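Local structure of tyrocidine synthase 2 (Brevibacillus parabrevis, 6TA8) at residues 132-137 / 157-162. The protein is a nonribosomal peptide synthetase, represented here by a domain of the condensation family with the two-lobed chloramphenicol acetyltransferase-like fold. Sequence-based numbering, arbitrary orientation.
Sequences QIQSSI and HLLVAI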
ATOM      1  N   GLN A 132      11.923 -16.549   7.609  1.00 50.22           N
ATOM      2  CA  GLN A 132      11.721 -16.872   9.018  1.00 48.47           C
ATOM      3  C   GLN A 132      11.503 -15.613   9.847  1.00 33.91           C
ATOM      4  O   GLN A 132      10.711 -15.616  10.797  1.00 36.78           O
ATOM      5  CB  GLN A 132      12.913 -17.666   9.552  1.00 34.88           C
ATOM      6  CG  GLN A 132      13.229 -18.915   8.750  1.00 42.78           C
ATOM      7  CD  GLN A 132      14.440 -19.655   9.279  1.00 50.43           C
ATOM      8  OE1 GLN A 132      14.838 -19.477  10.431  1.00 50.76           O
ATOM      9  NE2 GLN A 132      15.035 -20.491   8.438  1.00 46.08           N
ATOM     10  N   ILE A 133      12.198 -14.526   9.503  1.00 40.16           N
ATOM     11  CA  ILE A 133      12.003 -13.267  10.212  1.00 45.37           C
ATOM     12  C   ILE A 133      10.667 -12.638   9.831  1.00 44.30           C
ATOM     13  O   ILE A 133      10.034 -11.960  10.650  1.00 46.33           O
ATOM     14  CB  ILE A 133      13.189 -12.324   9.934  1.00 45.18           C
ATOM     15  CG1 ILE A 133      14.490 -12.964  10.428  1.00 40.63           C
ATOM     16  CG2 ILE A 133      12.980 -10.968  10.593  1.00 36.12           C
ATOM     17  CD1 ILE A 133      15.740 -12.246   9.982  1.00 38.28           C
ATOM     18  N   GLN A 134      10.205 -12.868   8.599  1.00 45.71           N
ATOM     19  CA  GLN A 134       8.921 -12.321   8.172  1.00 40.28           C
ATOM     20  C   GLN A 134       7.757 -12.948   8.929  1.00 47.80           C
ATOM     21  O   GLN A 134       6.717 -12.302   9.107  1.00 46.83           O
ATOM     22  CB  GLN A 134       8.734 -12.529   6.670  1.00 36.65           C
ATOM     23  CG  GLN A 134       9.697 -11.748   5.801  1.00 38.71           C
ATOM     24  CD  GLN A 134       9.193 -10.360   5.475  1.00 47.04           C
ATOM     25  OE1 GLN A 134       8.083  -9.985   5.850  1.00 39.43           O
ATOM     26  NE2 GLN A 134      10.008  -9.589   4.768  1.00 49.55           N
ATOM     27  N   SER A 135       7.906 -14.193   9.378  1.00 34.18           N
ATOM     28  CA  SER A 135       6.817 -14.943   9.987  1.00 34.42           C
ATOM     29  C   SER A 135       6.908 -14.999  11.507  1.00 34.94           C
ATOM     30  O   SER A 135       6.170 -15.768  12.130  1.00 36.63           O
ATOM     31  CB  SER A 135       6.777 -16.363   9.420  1.00 46.65           C
ATOM     32  OG  SER A 135       7.923 -17.100   9.809  1.00 44.84           O
ATOM     33  N   SER A 136       7.783 -14.203  12.116  1.00 35.85           N
ATOM     34  CA  SER A 136       8.013 -14.240  13.555  1.00 36.71           C
ATOM     35  C   SER A 136       7.630 -12.918  14.213  1.00 34.82           C
ATOM     36  O   SER A 136       8.289 -12.456  15.147  1.00 45.58           O
ATOM     37  CB  SER A 136       9.467 -14.589  13.861  1.00 37.84           C
ATOM     38  OG  SER A 136      10.352 -13.634  13.301  1.00 51.87           O
ATOM     39  N   ILE A 137       6.555 -12.296  13.740  1.00 44.86           N
ATOM     40  CA  ILE A 137       6.071 -11.044  14.310  1.00 34.25           C
ATOM     41  C   ILE A 137       5.020 -11.358  15.366  1.00 36.23           C
ATOM     42  O   ILE A 137       4.038 -12.059  15.091  1.00 36.45           O
ATOM     43  CB  ILE A 137       5.503 -10.123  13.219  1.00 41.13           C
ATOM     44  CG1 ILE A 137       6.637  -9.523  12.386  1.00 39.72           C
ATOM     45  CG2 ILE A 137       4.650  -9.019  13.834  1.00 44.24           C
ATOM     46  CD1 ILE A 137       6.184  -8.440  11.430  1.00 38.17           C
ATOM     47  N   HIS A 157      23.616  -6.261   3.669  1.00 60.54           N
ATOM     48  CA  HIS A 157      22.200  -6.151   3.343  1.00 54.57           C
ATOM     49  C   HIS A 157      21.407  -5.930   4.624  1.00 55.41           C
ATOM     50  O   HIS A 157      21.639  -6.612   5.627  1.00 57.50           O
ATOM     51  CB  HIS A 157      21.704  -7.407   2.624  1.00 55.95           C
ATOM     52  CG  HIS A 157      22.427  -7.699   1.346  1.00 55.85           C
ATOM     53  ND1 HIS A 157      22.055  -7.148   0.138  1.00 59.57           N
ATOM     54  CD2 HIS A 157      23.498  -8.486   1.086  1.00 58.59           C
ATOM     55  CE1 HIS A 157      22.867  -7.582  -0.810  1.00 59.91           C
ATOM     56  NE2 HIS A 157      23.750  -8.395  -0.262  1.00 53.68           N
ATOM     57  N   LEU A 158      20.477  -4.978   4.589  1.00 59.03           N
ATOM     58  CA  LEU A 158      19.672  -4.618   5.752  1.00 53.51           C
ATOM     59  C   LEU A 158      18.201  -4.819   5.413  1.00 54.41           C
ATOM     60  O   LEU A 158      17.658  -4.125   4.547  1.00 55.89           O
ATOM     61  CB  LEU A 158      19.943  -3.178   6.183  1.00 52.83           C
ATOM     62  CG  LEU A 158      19.326  -2.762   7.520  1.00 54.01           C
ATOM     63  CD1 LEU A 158      19.952  -3.542   8.666  1.00 46.43           C
ATOM     64  CD2 LEU A 158      19.471  -1.264   7.741  1.00 55.00           C
ATOM     65  N   LEU A 159      17.561  -5.762   6.097  1.00 48.75           N
ATOM     66  CA  LEU A 159      16.143  -6.043   5.921  1.00 38.70           C
ATOM     67  C   LEU A 159      15.350  -5.353   7.021  1.00 47.39           C
ATOM     68  O   LEU A 159      15.718  -5.429   8.199  1.00 54.29           O
ATOM     69  CB  LEU A 159      15.881  -7.550   5.946  1.00 45.14           C
ATOM     70  CG  LEU A 159      14.418  -7.998   5.962  1.00 42.77           C
ATOM     71  CD1 LEU A 159      13.713  -7.588   4.678  1.00 42.48           C
ATOM     72  CD2 LEU A 159      14.324  -9.500   6.171  1.00 40.21           C
ATOM     73  N   VAL A 160      14.271  -4.676   6.637  1.00 43.40           N
ATOM     74  CA  VAL A 160      13.401  -3.962   7.569  1.00 43.71           C
ATOM     75  C   VAL A 160      11.975  -4.411   7.277  1.00 46.45           C
ATOM     76  O   VAL A 160      11.360  -3.954   6.307  1.00 48.78           O
ATOM     77  CB  VAL A 160      13.536  -2.440   7.451  1.00 43.31           C
ATOM     78  CG1 VAL A 160      12.604  -1.751   8.434  1.00 44.02           C
ATOM     79  CG2 VAL A 160      14.978  -2.010   7.684  1.00 46.66           C
ATOM     80  N   ALA A 161      11.444  -5.300   8.111  1.00 45.20           N
ATOM     81  CA  ALA A 161      10.098  -5.835   7.950  1.00 38.86           C
ATOM     82  C   ALA A 161       9.203  -5.305   9.060  1.00 34.40           C
ATOM     83  O   ALA A 161       9.542  -5.415  10.243  1.00 38.68           O
ATOM     84  CB  ALA A 161      10.109  -7.364   7.963  1.00 42.59           C
ATOM     85  N   ILE A 162       8.067  -4.727   8.676  1.00 41.98           N
ATOM     86  CA  ILE A 162       7.114  -4.148   9.614  1.00 37.96           C
ATOM     87  C   ILE A 162       5.721  -4.645   9.259  1.00 39.82           C
ATOM     88  O   ILE A 162       5.350  -4.689   8.081  1.00 39.39           O
ATOM     89  CB  ILE A 162       7.154  -2.604   9.595  1.00 32.44           C
ATOM     90  CG1 ILE A 162       8.589  -2.098   9.749  1.00 35.75           C
ATOM     91  CG2 ILE A 162       6.274  -2.034  10.694  1.00 32.72           C
ATOM     92  CD1 ILE A 162       8.708  -0.597   9.682  1.00 41.16           C
TER
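Gln134, in the last turn of helix 122-134, lays the flat face of its amide over the methyl group of Ala161. CD, OE1 and NE2 of Gln134 lie almost equally far from CB of Ala161, with NE2 at 3.9 Å. The side chain bends sharply at chi2 (-88°), which turns the amide along the strand and brings NE2 to 4.2 Å from CD1 of Leu159. Alanine suits this place because its short side chain lets the helix end come close: the CA atoms of Gln134 and Ala161 are 6.6 Å apart.

The remaining packing is looser. Ile133 points its branched side chain at the strand without close contact, while Ile137, just beyond the helix, sets its aliphatic tip CD1 4.4 Å from the backbone C of Ile162. Bulky, non-polar isoleucine and leucine suit this buried interface.

Glutamine's amide can cover a methyl and still bond at its edge: NE2 donates to Thr407 O, and OE1 is also hydrogen-bonded outside the two segments. The backbone O of Gln134 accepts from Asn56 ND2.

Alternation along strand 155-163 sends Leu159 and Ala161 toward this helix, but Val160 and Ile162 to helix 169-187. Helices thus pack on both sheet faces, a layered alpha/beta sandwich consistent with a lobe of the chloramphenicol acetyltransferase-like fold.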